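Local atomic coordinates of L-fuculose phosphate aldolase (Streptococcus pneumoniae, PDB entry 4C24), a protein that belongs to the class II aldolase and adducin family of AraD-like fold and binds zinc through histidine side chains. Residues 32-37 against 85-90; 60-65 against 69-74; 101-106 against 185-190. All blocks are in the same frame, centred on the assembly; numbering follows the deposited sequence.

Contact 1: residues 32-37 against 85-90; sequences NLSVFD and IQYQTR. With SO4 (sulfate ion), chain E.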
# COMPACT_ATOMS: atom_id res chain seq x y z
N ASN A 32 0.07 11.96 18.39
CA ASN A 32 0.77 12.28 19.66
C ASN A 32 0.83 11.07 20.55
O ASN A 32 0.03 10.15 20.44
CB ASN A 32 0.20 13.52 20.39
CG ASN A 32 -1.26 13.78 20.05
OD1 ASN A 32 -2.14 13.16 20.62
ND2 ASN A 32 -1.50 14.69 19.10
N LEU A 33 1.81 11.04 21.44
CA LEU A 33 1.99 9.93 22.35
C LEU A 33 2.26 10.49 23.73
O LEU A 33 2.88 11.56 23.88
CB LEU A 33 3.20 9.06 21.97
CG LEU A 33 3.24 8.46 20.57
CD1 LEU A 33 3.71 9.48 19.52
CD2 LEU A 33 4.07 7.20 20.52
N SER A 34 1.84 9.72 24.72
CA SER A 34 2.13 10.08 26.09
C SER A 34 2.29 8.85 26.96
O SER A 34 1.86 7.73 26.60
CB SER A 34 1.00 10.95 26.64
OG SER A 34 -0.14 10.16 26.90
N VAL A 35 2.96 9.07 28.09
CA VAL A 35 3.02 8.09 29.16
C VAL A 35 2.73 8.79 30.46
O VAL A 35 3.05 9.97 30.64
CB VAL A 35 4.40 7.37 29.28
CG1 VAL A 35 4.55 6.28 28.23
CG2 VAL A 35 5.55 8.38 29.26
N PHE A 36 2.13 8.05 31.39
CA PHE A 36 1.84 8.55 32.72
C PHE A 36 2.59 7.72 33.75
O PHE A 36 2.49 6.50 33.78
CB PHE A 36 0.33 8.50 33.00
CG PHE A 36 -0.09 9.30 34.20
CD1 PHE A 36 -0.06 10.69 34.16
CD2 PHE A 36 -0.50 8.66 35.36
CE1 PHE A 36 -0.44 11.44 35.27
CE2 PHE A 36 -0.90 9.41 36.47
CZ PHE A 36 -0.85 10.79 36.42
N ASP A 37 3.36 8.41 34.60
CA ASP A 37 4.08 7.77 35.69
C ASP A 37 3.16 7.87 36.90
O ASP A 37 2.91 8.99 37.39
CB ASP A 37 5.40 8.53 35.89
CG ASP A 37 6.27 7.94 36.98
OD1 ASP A 37 5.76 7.42 37.99
OD2 ASP A 37 7.51 8.02 36.81
N ILE A 85 -6.91 13.62 30.57
CA ILE A 85 -8.18 13.26 31.19
C ILE A 85 -8.37 11.74 31.29
O ILE A 85 -9.02 11.24 32.20
CB ILE A 85 -9.36 13.94 30.46
CG1 ILE A 85 -10.59 13.97 31.36
CG2 ILE A 85 -9.64 13.30 29.09
CD1 ILE A 85 -11.77 14.67 30.72
N GLN A 86 -7.75 10.99 30.36
CA GLN A 86 -7.76 9.56 30.49
C GLN A 86 -7.02 9.14 31.75
O GLN A 86 -7.49 8.34 32.51
CB GLN A 86 -7.17 8.88 29.26
CG GLN A 86 -7.86 9.24 27.95
CD GLN A 86 -9.16 8.48 27.72
OE1 GLN A 86 -9.45 7.49 28.41
NE2 GLN A 86 -9.91 8.89 26.70
N TYR A 87 -5.81 9.69 31.94
CA TYR A 87 -5.06 9.30 33.10
C TYR A 87 -5.73 9.69 34.42
O TYR A 87 -5.60 9.00 35.43
CB TYR A 87 -3.68 9.90 33.04
CG TYR A 87 -2.86 9.45 31.87
CD1 TYR A 87 -2.73 8.10 31.57
CD2 TYR A 87 -2.25 10.39 31.02
CE1 TYR A 87 -1.94 7.68 30.50
CE2 TYR A 87 -1.48 9.98 29.94
CZ TYR A 87 -1.30 8.64 29.69
OH TYR A 87 -0.54 8.23 28.62
N GLN A 88 -6.47 10.81 34.40
CA GLN A 88 -7.23 11.29 35.54
C GLN A 88 -8.39 10.39 35.90
O GLN A 88 -8.82 10.40 37.04
CB GLN A 88 -7.81 12.66 35.24
CG GLN A 88 -6.79 13.79 35.19
CD GLN A 88 -7.38 15.09 34.72
OE1 GLN A 88 -8.54 15.14 34.30
NE2 GLN A 88 -6.60 16.16 34.77
N THR A 89 -8.92 9.65 34.92
CA THR A 89 -10.20 8.96 35.13
C THR A 89 -10.08 7.43 35.07
O THR A 89 -11.05 6.72 35.39
CB THR A 89 -11.26 9.43 34.10
OG1 THR A 89 -10.79 9.19 32.77
CG2 THR A 89 -11.57 10.92 34.26
N ARG A 90 -8.92 6.94 34.64
CA ARG A 90 -8.67 5.52 34.45
C ARG A 90 -7.34 5.13 35.07
O ARG A 90 -6.33 5.76 34.75
CB ARG A 90 -8.57 5.22 32.97
CG ARG A 90 -9.78 5.70 32.22
CD ARG A 90 -9.84 5.06 30.88
NE ARG A 90 -9.72 3.60 30.86
CZ ARG A 90 -10.31 2.88 29.91
NH1 ARG A 90 -11.06 3.51 29.02
NH2 ARG A 90 -10.17 1.57 29.85
S SO4 E . 0.05 17.90 17.79
O1 SO4 E . -0.15 19.20 18.46
O2 SO4 E . -1.23 17.55 17.17
O3 SO4 E . 1.11 18.16 16.79
O4 SO4 E . 0.42 16.84 18.75
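Phe36 and Tyr87 carry most of this contact, lying nearly parallel but slid past each other where helix 80-89 packs on strand 32-37. Their planes are at 17°, yet the rings barely overlap, and each ring instead receives the other's CB. Phe36 CB sits over the middle of the Tyr87 ring, 3.3 Å from its centroid; in return Tyr87 CB lies over one face of the Phe36 ring toward its rim, 3.9 Å from the centroid. The torsions explain the exchange: Phe36 turns CG away from its own backbone N (chi1 -166°), Tyr87 turns CG away from its carbonyl carbon (chi1 -62°), and the two side chains run in opposite directions.

This is helix-on-sheet packing in the AraD-like fold, with strand 95-99, beside 32-37 in the sheet, also touched by Tyr87 through Ile96.

The polar part centres on a short bond at the tyrosine OH. Ser34 OG and Tyr87 OH are 2.6 Å apart and hydrogen-bonded, with OG arriving at the ring edge near its plane. Ser34 OG also bonds His83 ND1, while His83 NE2 bonds Asn32 OD1, so one imidazole spans both strand side chains. At the strand's N-terminal end, Asn32 ND2 donates to O4 of a sulfate ion at 2.9 Å, probably from the crystallisation liquor, in a site completed by Ser48, Gly49, Ser77 and Ser78.

Contact 2: residues 60-65 against 69-74; sequences IVVMDI and VVEGER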
# COMPACT_ATOMS: atom_id res chain seq x y z
N ILE A 60 10.25 16.86 24.57
CA ILE A 60 9.18 16.18 25.36
C ILE A 60 8.75 17.10 26.48
O ILE A 60 9.56 17.76 27.13
CB ILE A 60 9.58 14.77 25.89
CG1 ILE A 60 9.98 13.84 24.73
CG2 ILE A 60 8.47 14.14 26.78
CD1 ILE A 60 8.86 13.55 23.75
N VAL A 61 7.44 17.18 26.67
CA VAL A 61 6.88 18.04 27.68
C VAL A 61 6.36 17.19 28.81
O VAL A 61 5.73 16.14 28.59
CB VAL A 61 5.73 18.93 27.12
CG1 VAL A 61 5.14 19.77 28.23
CG2 VAL A 61 6.22 19.84 25.99
N VAL A 62 6.65 17.62 30.04
CA VAL A 62 6.22 16.86 31.21
C VAL A 62 5.26 17.74 31.98
O VAL A 62 5.52 18.92 32.20
CB VAL A 62 7.41 16.44 32.10
CG1 VAL A 62 6.94 15.61 33.29
CG2 VAL A 62 8.39 15.65 31.25
N MET A 63 4.13 17.17 32.36
CA MET A 63 3.06 17.89 32.99
C MET A 63 2.61 17.19 34.25
O MET A 63 2.65 15.98 34.32
CB MET A 63 1.88 17.80 32.05
CG MET A 63 1.20 19.09 31.74
SD MET A 63 0.01 18.55 30.50
CE MET A 63 0.93 18.95 29.02
N ASP A 64 2.11 17.95 35.23
CA ASP A 64 1.48 17.35 36.39
C ASP A 64 -0.01 17.00 36.09
O ASP A 64 -0.49 17.26 35.00
CB ASP A 64 1.67 18.21 37.65
CG ASP A 64 0.75 19.42 37.71
OD1 ASP A 64 -0.16 19.59 36.84
OD2 ASP A 64 0.91 20.23 38.65
N ILE A 65 -0.67 16.40 37.06
CA ILE A 65 -2.01 15.83 36.82
C ILE A 65 -3.04 16.90 36.49
O ILE A 65 -4.08 16.58 35.90
CB ILE A 65 -2.50 14.95 38.00
CG1 ILE A 65 -3.69 14.07 37.57
CG2 ILE A 65 -2.90 15.81 39.19
CD1 ILE A 65 -3.33 13.05 36.54
N VAL A 69 2.78 22.50 33.27
CA VAL A 69 4.04 22.06 32.67
C VAL A 69 5.16 22.22 33.71
O VAL A 69 5.30 23.27 34.32
CB VAL A 69 4.38 22.87 31.42
CG1 VAL A 69 5.75 22.45 30.89
CG2 VAL A 69 3.33 22.62 30.36
N VAL A 70 5.90 21.13 33.90
CA VAL A 70 7.01 21.14 34.87
C VAL A 70 8.36 20.87 34.20
O VAL A 70 9.42 21.17 34.79
CB VAL A 70 6.74 20.16 36.03
CG1 VAL A 70 5.64 20.71 36.92
CG2 VAL A 70 6.42 18.76 35.51
N GLU A 71 8.38 20.30 33.00
CA GLU A 71 9.62 20.20 32.21
C GLU A 71 9.34 20.43 30.75
O GLU A 71 8.33 19.97 30.26
CB GLU A 71 10.22 18.80 32.35
CG GLU A 71 10.98 18.50 33.62
CD GLU A 71 12.03 17.40 33.44
OE1 GLU A 71 11.80 16.44 32.66
OE2 GLU A 71 13.09 17.50 34.10
N GLY A 72 10.26 21.10 30.05
CA GLY A 72 10.18 21.31 28.61
C GLY A 72 9.75 22.71 28.23
O GLY A 72 8.85 23.28 28.84
N GLU A 73 10.41 23.27 27.22
CA GLU A 73 10.12 24.63 26.77
C GLU A 73 9.19 24.63 25.57
O GLU A 73 8.67 25.68 25.21
CB GLU A 73 11.40 25.35 26.39
CG GLU A 73 12.59 24.99 27.26
CD GLU A 73 12.74 25.91 28.46
OE1 GLU A 73 11.73 26.21 29.13
OE2 GLU A 73 13.88 26.32 28.72
N ARG A 74 9.01 23.47 24.96
CA ARG A 74 8.12 23.34 23.80
C ARG A 74 6.70 23.35 24.28
O ARG A 74 6.43 22.97 25.40
CB ARG A 74 8.35 22.02 23.06
CG ARG A 74 9.71 21.90 22.41
CD ARG A 74 9.91 22.92 21.30
NE ARG A 74 11.11 22.59 20.54
CZ ARG A 74 11.50 23.21 19.43
NH1 ARG A 74 10.79 24.21 18.92
NH2 ARG A 74 12.61 22.81 18.83
O HOH W 1 9.84 20.79 25.55
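Val62 meets both Val70 and Glu71 across this hairpin, whose strands 61-64 and 69-71 run antiparallel. Two residues opposite one make a classic beta bulge: Val62 O accepts from Val70 N at 2.8 Å and from Glu71 N at a longer 3.3 Å, both donors coming from the same face of its carbonyl plane. The third backbone bond, Val62 N to Glu71 O, is 2.9 Å long and nearly straight at 172°. Beyond the bulge the register has moved by one, and Met63 pairs with Val69 as a non-hydrogen-bonded pair.

Packing is tight about Val61 and Val62. Val62 CB lies 3.7 Å from Glu71 CB, the two side chains running side by side in the same direction, while strand 42-45 and Lys10 of helix 7-22 close in on Val62 from within the chain. Val61 CG1 meets Val69 CG1 at 3.8 Å, the side chains crossing at about a right angle, and Val61 CG2 comes 3.2 Å from Arg74 O. Gly72, with its positive phi (104°), passes close to the Ile60 carbonyl, its CA 3.9 Å from Ile60 O.

The outer side is looser. Val69 and Val70 are exposed, and beyond strand 69-71 the direct backbone bonds stop: a water accepts from Arg74 N at 2.9 Å and gives only a weak bond to Ile60 O.

Apolar contact comes mostly from valines, with Met63 and Glu71 CB. Because the interstrand hydrogen bonds are all backbone ones, the pairing does not depend on side-chain polarity; the charges of Glu71 and Arg74 are matched outside the hairpin, by Lys10 and Asp59.

Contact 3: residues 101-106 against 185-190; sequences TTYATV and IYCLAK. With SO4 (sulfate ion), chain D.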
# COMPACT_ATOMS: atom_id res chain seq x y z
N THR A 101 -4.89 7.36 11.46
CA THR A 101 -4.59 6.22 10.62
C THR A 101 -5.50 6.20 9.38
O THR A 101 -6.13 7.23 9.04
CB THR A 101 -4.65 4.92 11.43
OG1 THR A 101 -6.01 4.69 11.84
CG2 THR A 101 -3.70 4.97 12.65
N THR A 102 -5.53 5.09 8.66
CA THR A 102 -6.37 5.08 7.46
C THR A 102 -7.80 4.61 7.70
O THR A 102 -8.72 5.45 7.78
CB THR A 102 -5.72 4.30 6.32
OG1 THR A 102 -4.41 4.84 6.12
CG2 THR A 102 -6.54 4.42 5.03
N TYR A 103 -8.00 3.30 7.83
CA TYR A 103 -9.39 2.79 7.87
C TYR A 103 -10.10 3.09 9.16
O TYR A 103 -11.34 3.23 9.17
CB TYR A 103 -9.44 1.31 7.49
CG TYR A 103 -9.17 1.10 6.04
CD1 TYR A 103 -7.86 0.98 5.56
CD2 TYR A 103 -10.20 1.07 5.10
CE1 TYR A 103 -7.60 0.80 4.21
CE2 TYR A 103 -9.96 0.87 3.76
CZ TYR A 103 -8.65 0.76 3.30
OH TYR A 103 -8.40 0.56 1.96
N ALA A 104 -9.38 3.17 10.27
CA ALA A 104 -9.98 3.61 11.52
C ALA A 104 -10.53 5.02 11.35
O ALA A 104 -11.61 5.33 11.85
CB ALA A 104 -8.99 3.49 12.66
N THR A 105 -9.83 5.87 10.61
CA THR A 105 -10.28 7.24 10.39
C THR A 105 -11.43 7.26 9.40
O THR A 105 -12.33 8.07 9.56
CB THR A 105 -9.12 8.11 9.93
OG1 THR A 105 -8.14 8.09 10.97
CG2 THR A 105 -9.56 9.55 9.69
N VAL A 106 -11.41 6.37 8.40
CA VAL A 106 -12.60 6.18 7.52
C VAL A 106 -13.85 5.95 8.37
O VAL A 106 -14.89 6.65 8.19
CB VAL A 106 -12.39 5.02 6.55
CG1 VAL A 106 -13.71 4.64 5.85
CG2 VAL A 106 -11.33 5.43 5.56
N ILE A 185 -10.08 -4.51 7.67
CA ILE A 185 -10.78 -5.74 7.32
C ILE A 185 -12.28 -5.44 7.25
O ILE A 185 -12.94 -5.88 6.30
CB ILE A 185 -10.50 -6.87 8.33
CG1 ILE A 185 -9.01 -7.28 8.30
CG2 ILE A 185 -11.42 -8.08 8.11
CD1 ILE A 185 -8.53 -7.76 6.96
N TYR A 186 -12.78 -4.73 8.24
CA TYR A 186 -14.24 -4.47 8.31
C TYR A 186 -14.67 -3.65 7.11
O TYR A 186 -15.71 -3.95 6.46
CB TYR A 186 -14.57 -3.75 9.59
CG TYR A 186 -16.03 -3.41 9.77
CD1 TYR A 186 -16.98 -4.40 9.78
CD2 TYR A 186 -16.43 -2.10 9.96
CE1 TYR A 186 -18.30 -4.07 9.99
CE2 TYR A 186 -17.75 -1.76 10.17
CZ TYR A 186 -18.67 -2.76 10.19
OH TYR A 186 -20.00 -2.42 10.38
N CYS A 187 -13.95 -2.59 6.80
CA CYS A 187 -14.32 -1.74 5.68
C CYS A 187 -14.27 -2.48 4.35
O CYS A 187 -15.15 -2.38 3.50
CB CYS A 187 -13.37 -0.54 5.62
SG CYS A 187 -13.72 0.71 6.85
N LEU A 188 -13.20 -3.23 4.14
CA LEU A 188 -13.05 -3.98 2.92
C LEU A 188 -14.15 -5.04 2.81
O LEU A 188 -14.69 -5.28 1.71
CB LEU A 188 -11.66 -4.64 2.84
CG LEU A 188 -10.53 -3.65 2.74
CD1 LEU A 188 -9.23 -4.43 2.73
CD2 LEU A 188 -10.56 -2.73 1.56
N ALA A 189 -14.49 -5.69 3.93
CA ALA A 189 -15.55 -6.70 3.89
C ALA A 189 -16.86 -6.03 3.50
O ALA A 189 -17.61 -6.62 2.72
CB ALA A 189 -15.67 -7.42 5.21
N LYS A 190 -17.08 -4.83 4.00
CA LYS A 190 -18.36 -4.12 3.73
C LYS A 190 -18.49 -3.86 2.22
O LYS A 190 -19.60 -3.79 1.67
CB LYS A 190 -18.47 -2.83 4.55
CG LYS A 190 -19.84 -2.16 4.50
CD LYS A 190 -20.81 -2.89 5.41
CE LYS A 190 -22.13 -2.15 5.51
NZ LYS A 190 -23.11 -2.93 6.31
S SO4 D . -3.44 1.43 3.77
O1 SO4 D . -3.32 2.62 4.63
O2 SO4 D . -2.06 1.06 3.35
O3 SO4 D . -4.02 0.36 4.60
O4 SO4 D . -4.29 1.73 2.60
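Tyr103 and Cys187 join the start of helix 103-110 to the long helix 169-192, a helix-helix contact of the AraD-like fold at the edge where subunits of the tetramer meet. The tyrosine leaves its backbone with CG opposite the carbonyl carbon (chi1 -70°), CB already pointing at the partner helix. From there the ring divides its neighbours between its two sides. CD2 rests 3.6 Å from Cys187 CB and CE2 remains near the same carbon. On the other side CE1 comes 3.6 Å from O3 of a sulfate ion, and this one oxygen lies in the ring plane at its edge. At the tip, Tyr103 OH reaches Leu188 CD2 at 4.0 Å, where the two side chains cross at about a right angle.

Cys187 SG also stands at the ring edge, 5.3 Å from the centroid and 82° off the normal, so this sulfur-aromatic contact leaves the ring faces aside. Leu188 of a second subunit packs on Tyr103 and Val106 as well. The sulfate is held by Thr102 OG1 and by Lys184 NZ from this chain and from that second subunit. One helical turn beyond Tyr103, Val106 CG1 touches Cys187 SG at 4.1 Å.

Contacts 1 and 2 are neighbours on one side of the chain's centre, their centres 13 Å apart, and both reach the same mixed sheet. Contact 2 is nested inside contact 1 along the chain, since 60-74 falls between residues 37 and 85. They touch directly: Phe36 packs on Ile65, and Gln88 NE2 probably hydrogen-bonds Ile65 O. Contact 3 follows later in sequence and lies across the centre, 26 Å from contact 1 and 35 Å from contact 2, centre to centre. No other chain of the assembly touches contacts 1 and 2, whereas the third borders other subunits. Strand 95-99, next to 32-37, leads to 101-106 past zinc ligands His98 and His100.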